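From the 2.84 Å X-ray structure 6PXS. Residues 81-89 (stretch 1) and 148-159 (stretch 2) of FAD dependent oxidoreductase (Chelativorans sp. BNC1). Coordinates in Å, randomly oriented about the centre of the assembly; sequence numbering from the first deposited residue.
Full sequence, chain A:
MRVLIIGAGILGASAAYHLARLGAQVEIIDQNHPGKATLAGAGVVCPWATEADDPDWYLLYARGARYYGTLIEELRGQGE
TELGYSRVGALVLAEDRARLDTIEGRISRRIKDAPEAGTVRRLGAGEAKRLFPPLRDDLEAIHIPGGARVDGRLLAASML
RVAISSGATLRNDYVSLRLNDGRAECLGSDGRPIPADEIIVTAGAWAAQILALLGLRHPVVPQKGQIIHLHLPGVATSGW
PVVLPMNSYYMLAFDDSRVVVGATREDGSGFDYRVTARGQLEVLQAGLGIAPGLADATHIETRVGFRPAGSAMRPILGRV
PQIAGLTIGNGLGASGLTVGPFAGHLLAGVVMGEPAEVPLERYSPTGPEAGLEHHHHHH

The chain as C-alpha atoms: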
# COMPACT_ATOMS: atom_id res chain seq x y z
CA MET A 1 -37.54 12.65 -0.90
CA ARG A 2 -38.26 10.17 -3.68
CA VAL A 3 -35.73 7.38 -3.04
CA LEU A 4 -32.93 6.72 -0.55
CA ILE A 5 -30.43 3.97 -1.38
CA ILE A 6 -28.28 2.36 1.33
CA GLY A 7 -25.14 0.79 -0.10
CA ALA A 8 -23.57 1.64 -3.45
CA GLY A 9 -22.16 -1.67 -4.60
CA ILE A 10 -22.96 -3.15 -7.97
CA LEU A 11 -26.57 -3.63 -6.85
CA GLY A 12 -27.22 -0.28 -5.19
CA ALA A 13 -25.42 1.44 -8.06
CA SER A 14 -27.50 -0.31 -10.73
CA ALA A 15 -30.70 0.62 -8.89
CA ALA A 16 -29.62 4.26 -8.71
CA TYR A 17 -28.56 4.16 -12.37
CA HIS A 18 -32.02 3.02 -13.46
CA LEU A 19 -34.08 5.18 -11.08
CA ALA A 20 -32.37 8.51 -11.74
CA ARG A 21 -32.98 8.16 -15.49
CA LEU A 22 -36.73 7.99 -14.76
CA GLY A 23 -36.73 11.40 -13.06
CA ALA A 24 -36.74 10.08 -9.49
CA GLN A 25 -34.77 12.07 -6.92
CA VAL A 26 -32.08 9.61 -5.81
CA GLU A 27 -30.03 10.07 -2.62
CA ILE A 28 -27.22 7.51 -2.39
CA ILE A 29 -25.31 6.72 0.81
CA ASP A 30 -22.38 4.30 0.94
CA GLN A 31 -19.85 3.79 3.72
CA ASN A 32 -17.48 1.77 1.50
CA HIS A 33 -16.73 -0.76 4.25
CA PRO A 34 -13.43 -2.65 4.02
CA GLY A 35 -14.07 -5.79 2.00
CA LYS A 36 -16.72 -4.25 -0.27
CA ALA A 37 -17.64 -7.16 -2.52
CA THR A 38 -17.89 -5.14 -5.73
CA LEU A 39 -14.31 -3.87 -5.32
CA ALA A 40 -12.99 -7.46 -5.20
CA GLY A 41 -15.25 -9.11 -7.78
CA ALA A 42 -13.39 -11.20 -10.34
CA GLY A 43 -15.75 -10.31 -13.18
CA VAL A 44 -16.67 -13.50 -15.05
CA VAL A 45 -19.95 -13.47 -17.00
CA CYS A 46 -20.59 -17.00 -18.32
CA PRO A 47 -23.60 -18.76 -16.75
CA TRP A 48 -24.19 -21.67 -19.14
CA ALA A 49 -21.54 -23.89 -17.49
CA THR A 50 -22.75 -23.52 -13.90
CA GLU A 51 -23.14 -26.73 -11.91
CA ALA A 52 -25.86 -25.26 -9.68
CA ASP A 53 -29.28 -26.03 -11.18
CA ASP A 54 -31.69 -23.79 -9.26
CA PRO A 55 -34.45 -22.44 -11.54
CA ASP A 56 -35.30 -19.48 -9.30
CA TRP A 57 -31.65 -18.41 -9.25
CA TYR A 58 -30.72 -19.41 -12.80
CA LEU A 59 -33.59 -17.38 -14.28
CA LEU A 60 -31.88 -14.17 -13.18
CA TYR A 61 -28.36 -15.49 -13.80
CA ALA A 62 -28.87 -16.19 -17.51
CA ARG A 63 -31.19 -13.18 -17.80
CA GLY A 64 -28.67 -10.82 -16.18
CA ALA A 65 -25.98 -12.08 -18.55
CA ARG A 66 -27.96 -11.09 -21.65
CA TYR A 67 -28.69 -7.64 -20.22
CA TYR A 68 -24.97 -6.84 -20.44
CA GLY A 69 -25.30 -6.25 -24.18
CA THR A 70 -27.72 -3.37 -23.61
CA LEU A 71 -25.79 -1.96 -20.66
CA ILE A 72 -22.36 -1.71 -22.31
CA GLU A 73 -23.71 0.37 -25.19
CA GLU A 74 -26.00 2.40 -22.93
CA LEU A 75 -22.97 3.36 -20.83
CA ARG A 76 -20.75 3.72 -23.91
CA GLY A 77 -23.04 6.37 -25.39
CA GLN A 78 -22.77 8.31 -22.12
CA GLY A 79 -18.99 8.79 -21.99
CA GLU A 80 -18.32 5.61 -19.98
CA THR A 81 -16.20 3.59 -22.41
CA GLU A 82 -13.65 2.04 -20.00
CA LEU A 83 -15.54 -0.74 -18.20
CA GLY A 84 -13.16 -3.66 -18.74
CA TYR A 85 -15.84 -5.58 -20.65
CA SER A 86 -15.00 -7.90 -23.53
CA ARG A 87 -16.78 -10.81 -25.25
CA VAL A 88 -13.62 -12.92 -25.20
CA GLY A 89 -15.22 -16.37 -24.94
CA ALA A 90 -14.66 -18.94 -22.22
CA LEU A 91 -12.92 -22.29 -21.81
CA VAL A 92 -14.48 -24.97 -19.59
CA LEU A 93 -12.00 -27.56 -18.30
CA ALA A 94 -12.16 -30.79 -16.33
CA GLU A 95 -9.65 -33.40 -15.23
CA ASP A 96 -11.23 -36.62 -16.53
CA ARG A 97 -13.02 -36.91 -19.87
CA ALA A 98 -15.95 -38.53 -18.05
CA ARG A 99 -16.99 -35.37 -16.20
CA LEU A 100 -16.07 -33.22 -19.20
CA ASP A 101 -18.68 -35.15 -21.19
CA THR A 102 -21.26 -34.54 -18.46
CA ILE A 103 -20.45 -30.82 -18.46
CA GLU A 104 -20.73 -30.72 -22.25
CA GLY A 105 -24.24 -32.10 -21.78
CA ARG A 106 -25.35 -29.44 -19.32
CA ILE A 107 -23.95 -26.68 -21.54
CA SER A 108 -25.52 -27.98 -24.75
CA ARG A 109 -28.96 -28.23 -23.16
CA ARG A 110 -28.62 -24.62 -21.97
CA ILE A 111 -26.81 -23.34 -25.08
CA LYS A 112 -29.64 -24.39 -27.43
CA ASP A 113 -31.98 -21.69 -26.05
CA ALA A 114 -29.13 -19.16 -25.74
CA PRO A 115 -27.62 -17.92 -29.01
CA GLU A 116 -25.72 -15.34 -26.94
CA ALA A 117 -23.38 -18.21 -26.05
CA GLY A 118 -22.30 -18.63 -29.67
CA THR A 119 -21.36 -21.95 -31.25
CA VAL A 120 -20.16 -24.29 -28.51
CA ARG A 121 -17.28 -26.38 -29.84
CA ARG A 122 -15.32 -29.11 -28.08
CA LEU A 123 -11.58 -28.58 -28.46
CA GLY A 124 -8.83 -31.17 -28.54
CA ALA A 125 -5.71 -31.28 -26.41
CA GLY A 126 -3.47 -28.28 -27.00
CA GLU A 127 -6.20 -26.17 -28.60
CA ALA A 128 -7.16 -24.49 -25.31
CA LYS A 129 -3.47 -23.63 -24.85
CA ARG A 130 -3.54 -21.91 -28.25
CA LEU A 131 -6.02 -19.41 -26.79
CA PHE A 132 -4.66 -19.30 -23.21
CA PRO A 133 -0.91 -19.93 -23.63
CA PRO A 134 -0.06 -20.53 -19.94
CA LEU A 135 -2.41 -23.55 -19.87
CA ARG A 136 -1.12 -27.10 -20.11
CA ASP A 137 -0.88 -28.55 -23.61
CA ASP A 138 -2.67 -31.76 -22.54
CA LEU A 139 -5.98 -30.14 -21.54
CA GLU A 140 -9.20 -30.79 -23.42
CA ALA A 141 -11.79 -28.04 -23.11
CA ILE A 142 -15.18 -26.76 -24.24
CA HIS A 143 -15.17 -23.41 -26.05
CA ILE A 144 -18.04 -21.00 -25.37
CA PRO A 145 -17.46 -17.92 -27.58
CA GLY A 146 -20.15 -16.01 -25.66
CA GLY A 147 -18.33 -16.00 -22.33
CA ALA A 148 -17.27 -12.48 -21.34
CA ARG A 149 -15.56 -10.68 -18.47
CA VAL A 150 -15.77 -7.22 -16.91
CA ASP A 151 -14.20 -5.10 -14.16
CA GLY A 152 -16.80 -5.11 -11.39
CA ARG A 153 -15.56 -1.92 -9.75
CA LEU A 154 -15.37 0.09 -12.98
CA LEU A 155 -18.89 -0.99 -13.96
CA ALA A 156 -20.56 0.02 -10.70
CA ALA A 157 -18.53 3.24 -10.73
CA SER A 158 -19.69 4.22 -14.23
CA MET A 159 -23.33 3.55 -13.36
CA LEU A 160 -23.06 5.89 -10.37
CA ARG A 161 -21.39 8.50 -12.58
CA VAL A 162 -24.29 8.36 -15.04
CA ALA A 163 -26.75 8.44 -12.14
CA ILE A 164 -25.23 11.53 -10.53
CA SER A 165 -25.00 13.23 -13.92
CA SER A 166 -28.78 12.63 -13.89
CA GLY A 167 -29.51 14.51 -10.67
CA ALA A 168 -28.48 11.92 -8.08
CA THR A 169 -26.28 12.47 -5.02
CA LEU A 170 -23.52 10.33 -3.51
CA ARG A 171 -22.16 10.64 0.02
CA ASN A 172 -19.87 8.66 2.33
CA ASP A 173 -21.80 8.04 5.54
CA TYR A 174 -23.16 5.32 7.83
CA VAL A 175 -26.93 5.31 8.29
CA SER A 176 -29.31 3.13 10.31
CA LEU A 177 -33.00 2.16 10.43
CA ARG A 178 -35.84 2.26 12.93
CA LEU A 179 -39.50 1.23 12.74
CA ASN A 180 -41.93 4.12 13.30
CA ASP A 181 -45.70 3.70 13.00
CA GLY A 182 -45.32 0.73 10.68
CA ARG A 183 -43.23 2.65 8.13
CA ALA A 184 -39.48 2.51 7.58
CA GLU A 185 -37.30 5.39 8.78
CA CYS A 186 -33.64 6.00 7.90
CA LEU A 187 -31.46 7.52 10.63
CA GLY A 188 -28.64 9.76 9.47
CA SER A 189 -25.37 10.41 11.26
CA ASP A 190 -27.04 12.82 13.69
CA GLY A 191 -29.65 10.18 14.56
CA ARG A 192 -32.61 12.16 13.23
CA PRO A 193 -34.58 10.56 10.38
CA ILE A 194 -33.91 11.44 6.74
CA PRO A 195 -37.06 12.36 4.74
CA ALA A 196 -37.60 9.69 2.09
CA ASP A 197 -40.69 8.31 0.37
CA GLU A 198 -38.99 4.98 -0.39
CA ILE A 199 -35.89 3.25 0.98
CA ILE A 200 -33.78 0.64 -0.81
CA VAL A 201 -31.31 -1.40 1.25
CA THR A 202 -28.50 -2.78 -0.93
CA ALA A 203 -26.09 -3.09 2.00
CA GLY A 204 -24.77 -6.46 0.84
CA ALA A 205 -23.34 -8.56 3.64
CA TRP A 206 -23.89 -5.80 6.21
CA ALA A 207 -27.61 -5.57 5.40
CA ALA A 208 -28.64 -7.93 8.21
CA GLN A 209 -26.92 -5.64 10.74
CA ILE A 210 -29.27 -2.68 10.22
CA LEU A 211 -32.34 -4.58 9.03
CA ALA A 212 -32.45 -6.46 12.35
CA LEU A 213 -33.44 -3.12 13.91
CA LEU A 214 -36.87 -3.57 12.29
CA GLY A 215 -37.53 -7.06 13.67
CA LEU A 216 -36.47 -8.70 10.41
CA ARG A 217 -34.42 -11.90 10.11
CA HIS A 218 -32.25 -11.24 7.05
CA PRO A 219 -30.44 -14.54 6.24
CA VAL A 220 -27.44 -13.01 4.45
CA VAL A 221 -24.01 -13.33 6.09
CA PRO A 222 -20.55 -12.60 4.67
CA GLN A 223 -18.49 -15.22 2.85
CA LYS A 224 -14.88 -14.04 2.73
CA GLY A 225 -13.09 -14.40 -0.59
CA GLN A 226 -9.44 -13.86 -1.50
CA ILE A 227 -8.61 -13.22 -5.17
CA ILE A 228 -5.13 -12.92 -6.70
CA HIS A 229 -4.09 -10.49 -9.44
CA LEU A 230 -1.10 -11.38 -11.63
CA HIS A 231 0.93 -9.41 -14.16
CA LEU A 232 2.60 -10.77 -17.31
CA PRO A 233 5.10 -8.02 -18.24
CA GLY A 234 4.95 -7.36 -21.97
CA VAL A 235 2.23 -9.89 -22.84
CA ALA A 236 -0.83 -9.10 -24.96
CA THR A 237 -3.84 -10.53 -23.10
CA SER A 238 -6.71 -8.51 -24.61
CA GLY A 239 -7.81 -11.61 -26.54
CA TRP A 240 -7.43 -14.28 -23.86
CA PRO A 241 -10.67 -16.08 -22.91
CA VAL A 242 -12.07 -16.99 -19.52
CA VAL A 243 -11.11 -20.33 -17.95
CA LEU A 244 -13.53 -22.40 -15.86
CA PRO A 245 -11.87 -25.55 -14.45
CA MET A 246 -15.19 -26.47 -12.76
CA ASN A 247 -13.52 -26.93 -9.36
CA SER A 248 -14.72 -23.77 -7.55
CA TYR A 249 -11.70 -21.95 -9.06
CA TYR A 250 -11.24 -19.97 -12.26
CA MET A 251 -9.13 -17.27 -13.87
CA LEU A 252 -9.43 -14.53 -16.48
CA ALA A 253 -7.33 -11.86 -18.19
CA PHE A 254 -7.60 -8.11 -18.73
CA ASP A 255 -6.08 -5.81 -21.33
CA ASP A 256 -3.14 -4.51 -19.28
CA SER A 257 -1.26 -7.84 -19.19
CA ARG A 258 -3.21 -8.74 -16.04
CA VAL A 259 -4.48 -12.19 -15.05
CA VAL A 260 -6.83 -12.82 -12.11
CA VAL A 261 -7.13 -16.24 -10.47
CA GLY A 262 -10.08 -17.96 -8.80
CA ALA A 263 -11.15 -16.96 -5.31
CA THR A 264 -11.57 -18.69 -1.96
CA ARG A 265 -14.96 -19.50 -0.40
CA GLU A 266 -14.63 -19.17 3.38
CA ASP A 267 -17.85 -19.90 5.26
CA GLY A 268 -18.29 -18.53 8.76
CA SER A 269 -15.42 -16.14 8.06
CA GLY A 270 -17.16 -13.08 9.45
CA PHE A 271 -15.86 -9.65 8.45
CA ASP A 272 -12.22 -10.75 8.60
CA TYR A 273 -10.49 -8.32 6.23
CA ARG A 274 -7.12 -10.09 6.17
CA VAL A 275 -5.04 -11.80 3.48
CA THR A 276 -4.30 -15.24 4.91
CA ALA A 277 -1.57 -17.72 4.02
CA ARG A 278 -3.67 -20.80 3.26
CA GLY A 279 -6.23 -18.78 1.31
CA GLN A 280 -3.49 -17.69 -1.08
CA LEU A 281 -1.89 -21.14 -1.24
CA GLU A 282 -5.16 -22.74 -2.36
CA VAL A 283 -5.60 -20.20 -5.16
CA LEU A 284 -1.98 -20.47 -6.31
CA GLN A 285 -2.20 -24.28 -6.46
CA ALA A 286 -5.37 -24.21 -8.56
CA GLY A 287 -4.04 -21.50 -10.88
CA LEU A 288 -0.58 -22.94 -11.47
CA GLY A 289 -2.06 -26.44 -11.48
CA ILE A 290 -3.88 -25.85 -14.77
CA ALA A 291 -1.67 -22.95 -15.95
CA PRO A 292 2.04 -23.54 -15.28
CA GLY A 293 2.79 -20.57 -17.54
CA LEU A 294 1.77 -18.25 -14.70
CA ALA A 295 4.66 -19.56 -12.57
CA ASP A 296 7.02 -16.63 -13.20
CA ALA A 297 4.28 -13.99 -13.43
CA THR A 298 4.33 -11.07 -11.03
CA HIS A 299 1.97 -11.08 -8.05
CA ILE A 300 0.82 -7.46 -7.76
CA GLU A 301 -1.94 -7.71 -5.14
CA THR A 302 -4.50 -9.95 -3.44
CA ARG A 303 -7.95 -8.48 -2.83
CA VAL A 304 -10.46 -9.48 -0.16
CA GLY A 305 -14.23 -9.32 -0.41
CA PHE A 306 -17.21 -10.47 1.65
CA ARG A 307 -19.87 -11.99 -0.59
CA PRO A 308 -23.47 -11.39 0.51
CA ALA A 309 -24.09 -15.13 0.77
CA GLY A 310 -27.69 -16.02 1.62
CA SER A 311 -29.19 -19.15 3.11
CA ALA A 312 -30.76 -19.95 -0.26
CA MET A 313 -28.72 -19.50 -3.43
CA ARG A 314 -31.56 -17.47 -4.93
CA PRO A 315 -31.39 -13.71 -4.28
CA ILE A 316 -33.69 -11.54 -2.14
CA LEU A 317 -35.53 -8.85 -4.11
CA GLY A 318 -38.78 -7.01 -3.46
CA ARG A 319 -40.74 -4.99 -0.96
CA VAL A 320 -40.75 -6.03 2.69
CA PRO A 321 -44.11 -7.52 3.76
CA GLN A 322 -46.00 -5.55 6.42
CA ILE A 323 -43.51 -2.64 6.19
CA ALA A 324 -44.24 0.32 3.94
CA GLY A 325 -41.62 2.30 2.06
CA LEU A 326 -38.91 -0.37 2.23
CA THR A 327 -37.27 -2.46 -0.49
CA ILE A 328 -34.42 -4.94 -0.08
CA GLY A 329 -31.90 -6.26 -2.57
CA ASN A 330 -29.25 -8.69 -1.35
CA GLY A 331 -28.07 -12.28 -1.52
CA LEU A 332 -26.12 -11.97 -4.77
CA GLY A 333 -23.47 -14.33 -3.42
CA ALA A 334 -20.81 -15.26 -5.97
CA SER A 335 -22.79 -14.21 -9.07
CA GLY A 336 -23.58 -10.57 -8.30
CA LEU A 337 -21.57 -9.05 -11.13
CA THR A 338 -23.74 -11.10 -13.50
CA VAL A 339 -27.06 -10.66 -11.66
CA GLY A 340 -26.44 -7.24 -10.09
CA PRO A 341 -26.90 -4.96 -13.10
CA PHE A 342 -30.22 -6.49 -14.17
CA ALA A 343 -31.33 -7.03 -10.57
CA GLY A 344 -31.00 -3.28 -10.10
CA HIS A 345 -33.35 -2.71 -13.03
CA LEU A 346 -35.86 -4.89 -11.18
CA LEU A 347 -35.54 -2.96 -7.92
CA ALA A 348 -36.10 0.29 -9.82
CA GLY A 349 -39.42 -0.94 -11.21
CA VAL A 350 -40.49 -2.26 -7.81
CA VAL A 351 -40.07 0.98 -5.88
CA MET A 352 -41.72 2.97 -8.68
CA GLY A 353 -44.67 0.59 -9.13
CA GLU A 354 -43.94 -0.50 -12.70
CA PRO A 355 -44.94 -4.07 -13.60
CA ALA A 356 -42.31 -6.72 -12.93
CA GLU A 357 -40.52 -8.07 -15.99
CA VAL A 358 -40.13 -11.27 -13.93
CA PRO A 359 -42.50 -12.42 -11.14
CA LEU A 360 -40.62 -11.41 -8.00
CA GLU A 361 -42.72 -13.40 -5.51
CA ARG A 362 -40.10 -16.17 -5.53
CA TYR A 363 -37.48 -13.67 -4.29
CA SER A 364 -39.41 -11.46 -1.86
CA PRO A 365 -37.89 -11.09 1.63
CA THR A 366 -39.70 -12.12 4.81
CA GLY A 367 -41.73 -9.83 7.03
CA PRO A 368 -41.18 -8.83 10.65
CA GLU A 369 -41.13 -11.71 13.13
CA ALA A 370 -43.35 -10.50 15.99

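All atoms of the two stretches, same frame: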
# COMPACT_ATOMS: atom_id res chain seq x y z
N THR A 81 -16.70 4.54 -21.44
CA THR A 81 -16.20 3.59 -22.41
C THR A 81 -15.12 2.67 -21.86
O THR A 81 -14.68 1.76 -22.58
CB THR A 81 -15.66 4.32 -23.65
OG1 THR A 81 -14.60 5.20 -23.26
CG2 THR A 81 -16.77 5.13 -24.31
N GLU A 82 -14.69 2.86 -20.62
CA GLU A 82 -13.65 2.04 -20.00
C GLU A 82 -14.30 1.26 -18.85
O GLU A 82 -14.26 1.69 -17.69
CB GLU A 82 -12.49 2.90 -19.51
CG GLU A 82 -11.97 3.91 -20.54
CD GLU A 82 -11.43 3.26 -21.80
OE1 GLU A 82 -11.35 2.01 -21.85
OE2 GLU A 82 -11.07 3.99 -22.74
N LEU A 83 -14.88 0.11 -19.18
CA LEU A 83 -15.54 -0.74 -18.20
C LEU A 83 -14.89 -2.11 -18.06
O LEU A 83 -15.38 -2.93 -17.28
CB LEU A 83 -17.02 -0.92 -18.56
CG LEU A 83 -17.80 0.37 -18.81
CD1 LEU A 83 -19.22 0.07 -19.27
CD2 LEU A 83 -17.80 1.23 -17.56
N GLY A 84 -13.81 -2.37 -18.80
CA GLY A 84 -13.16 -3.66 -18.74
C GLY A 84 -13.95 -4.81 -19.31
O GLY A 84 -13.60 -5.97 -19.07
N TYR A 85 -15.01 -4.53 -20.07
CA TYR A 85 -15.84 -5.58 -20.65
C TYR A 85 -15.28 -6.04 -21.98
O TYR A 85 -14.70 -5.25 -22.74
CB TYR A 85 -17.28 -5.09 -20.83
CG TYR A 85 -18.20 -6.15 -21.41
CD1 TYR A 85 -18.84 -7.06 -20.58
CD2 TYR A 85 -18.43 -6.23 -22.78
CE1 TYR A 85 -19.68 -8.03 -21.10
CE2 TYR A 85 -19.27 -7.20 -23.30
CZ TYR A 85 -19.89 -8.09 -22.46
OH TYR A 85 -20.72 -9.06 -22.98
N SER A 86 -15.44 -7.33 -22.26
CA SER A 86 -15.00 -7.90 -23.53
C SER A 86 -15.61 -9.29 -23.73
O SER A 86 -15.53 -10.14 -22.84
CB SER A 86 -13.48 -7.97 -23.58
OG SER A 86 -13.02 -8.40 -24.85
N ARG A 87 -16.21 -9.51 -24.90
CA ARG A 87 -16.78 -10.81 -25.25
C ARG A 87 -15.65 -11.69 -25.78
O ARG A 87 -15.49 -11.90 -26.99
CB ARG A 87 -17.91 -10.65 -26.27
CG ARG A 87 -18.68 -11.92 -26.58
CD ARG A 87 -19.81 -11.65 -27.57
NE ARG A 87 -20.57 -12.86 -27.90
CZ ARG A 87 -20.31 -13.67 -28.92
NH1 ARG A 87 -19.30 -13.42 -29.74
NH2 ARG A 87 -21.07 -14.74 -29.12
N VAL A 88 -14.85 -12.21 -24.85
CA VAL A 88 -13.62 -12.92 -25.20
C VAL A 88 -13.81 -14.43 -25.29
O VAL A 88 -12.86 -15.15 -25.62
CB VAL A 88 -12.51 -12.62 -24.18
CG1 VAL A 88 -12.16 -11.15 -24.18
CG2 VAL A 88 -12.92 -13.07 -22.78
N GLY A 89 -15.00 -14.94 -24.99
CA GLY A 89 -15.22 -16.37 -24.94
C GLY A 89 -14.70 -16.97 -23.65
O GLY A 89 -14.01 -16.32 -22.85
N ALA A 148 -17.89 -13.80 -21.41
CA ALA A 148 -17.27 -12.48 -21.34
C ALA A 148 -16.79 -12.22 -19.92
O ALA A 148 -17.08 -12.97 -18.98
CB ALA A 148 -18.25 -11.38 -21.77
N ARG A 149 -16.03 -11.13 -19.77
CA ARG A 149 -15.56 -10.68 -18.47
C ARG A 149 -15.74 -9.17 -18.38
O ARG A 149 -16.04 -8.50 -19.37
CB ARG A 149 -14.09 -11.08 -18.23
CG ARG A 149 -13.14 -10.86 -19.41
CD ARG A 149 -12.73 -9.40 -19.59
NE ARG A 149 -11.61 -9.27 -20.53
CZ ARG A 149 -11.12 -8.12 -20.97
NH1 ARG A 149 -11.64 -6.97 -20.56
NH2 ARG A 149 -10.11 -8.12 -21.82
N VAL A 150 -15.57 -8.64 -17.17
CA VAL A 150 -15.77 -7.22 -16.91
C VAL A 150 -15.08 -6.88 -15.60
O VAL A 150 -14.85 -7.74 -14.76
CB VAL A 150 -17.28 -6.86 -16.86
CG1 VAL A 150 -17.97 -7.63 -15.75
CG2 VAL A 150 -17.46 -5.37 -16.68
N ASP A 151 -14.75 -5.60 -15.42
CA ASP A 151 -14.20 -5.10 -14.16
C ASP A 151 -15.36 -4.64 -13.28
O ASP A 151 -15.99 -3.61 -13.55
CB ASP A 151 -13.22 -3.96 -14.42
CG ASP A 151 -12.47 -3.53 -13.16
OD1 ASP A 151 -13.08 -3.52 -12.07
OD2 ASP A 151 -11.27 -3.21 -13.27
N GLY A 152 -15.65 -5.41 -12.23
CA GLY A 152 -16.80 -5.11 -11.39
C GLY A 152 -16.79 -3.70 -10.85
O GLY A 152 -17.81 -3.01 -10.86
N ARG A 153 -15.63 -3.24 -10.36
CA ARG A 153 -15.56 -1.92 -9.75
C ARG A 153 -15.80 -0.82 -10.77
O ARG A 153 -16.53 0.14 -10.50
CB ARG A 153 -14.21 -1.72 -9.07
CG ARG A 153 -14.01 -0.32 -8.51
CD ARG A 153 -12.76 -0.20 -7.66
NE ARG A 153 -11.54 -0.51 -8.41
CZ ARG A 153 -10.80 -1.60 -8.23
NH1 ARG A 153 -9.71 -1.77 -8.98
NH2 ARG A 153 -11.11 -2.51 -7.32
N LEU A 154 -15.20 -0.94 -11.96
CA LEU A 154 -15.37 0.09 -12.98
C LEU A 154 -16.81 0.15 -13.48
O LEU A 154 -17.29 1.22 -13.85
CB LEU A 154 -14.41 -0.15 -14.14
CG LEU A 154 -12.93 0.04 -13.82
CD1 LEU A 154 -12.08 -0.38 -15.00
CD2 LEU A 154 -12.66 1.49 -13.43
N LEU A 155 -17.50 -0.99 -13.52
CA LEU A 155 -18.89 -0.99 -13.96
C LEU A 155 -19.77 -0.25 -12.97
O LEU A 155 -20.49 0.69 -13.35
CB LEU A 155 -19.37 -2.43 -14.15
CG LEU A 155 -20.82 -2.58 -14.61
CD1 LEU A 155 -21.05 -1.84 -15.92
CD2 LEU A 155 -21.19 -4.05 -14.75
N ALA A 156 -19.74 -0.65 -11.70
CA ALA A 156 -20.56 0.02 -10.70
C ALA A 156 -20.20 1.49 -10.58
O ALA A 156 -21.08 2.32 -10.30
CB ALA A 156 -20.40 -0.68 -9.35
N ALA A 157 -18.93 1.84 -10.78
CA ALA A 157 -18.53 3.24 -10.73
C ALA A 157 -19.18 4.04 -11.86
O ALA A 157 -19.72 5.13 -11.64
CB ALA A 157 -17.01 3.35 -10.80
N SER A 158 -19.13 3.50 -13.09
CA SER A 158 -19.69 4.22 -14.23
C SER A 158 -21.19 4.42 -14.08
O SER A 158 -21.71 5.49 -14.40
CB SER A 158 -19.37 3.47 -15.52
OG SER A 158 -17.97 3.41 -15.73
N MET A 159 -21.90 3.40 -13.59
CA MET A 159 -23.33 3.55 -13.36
C MET A 159 -23.61 4.71 -12.41
O MET A 159 -24.47 5.56 -12.69
CB MET A 159 -23.90 2.25 -12.80
CG MET A 159 -23.91 1.10 -13.79
SD MET A 159 -25.08 -0.19 -13.33
CE MET A 159 -24.28 -1.62 -14.04

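The side chain of Arg-149 bends across to bond the backbone of the other stretch: NH1 donates to Gly-84 O at 2.7 Å, with the carbonyl near the guanidinium plane, while Ser-86 CB lies over one face, 3.5 Å from Arg-149 CZ. The p rotamers at chi1 and chi2 give the side chain this bend, and NH2 is bonded elsewhere in the structure. The backbones run antiparallel but form a single bridge, Ser-86 with Arg-149, closed by two hydrogen bonds: Ser-86 N to Arg-149 O at 3.2 Å and Arg-149 N to Ser-86 O at 3.3 Å. Tyr-85 CA also approaches Arg-149 O (3.2 Å), and one step along Val-150 CA contacts Gly-84 O (3.3 Å). Beyond these, Asp-151 N makes a weak bond to Leu-83 O (3.3 Å). Asp-151 also caps the helix that follows, its OD1 accepting weak bonds from Arg-153 N (3.1 Å) and Leu-154 N (3.3 Å). Gly-84 has positive phi, and a CB there would clash with Asp-151 CB. On the side of the backbones away from the Arg-149 side chain, the contacts are apolar: Tyr-85 CE1 meets Ala-148 CB at 3.7 Å, Val-150 CB sits at the edge of the tyrosine ring, 4.0 Å from Tyr-85 CD1, and Leu-83 CD1 reaches the helix at Leu-155 CD1 (4.3 Å).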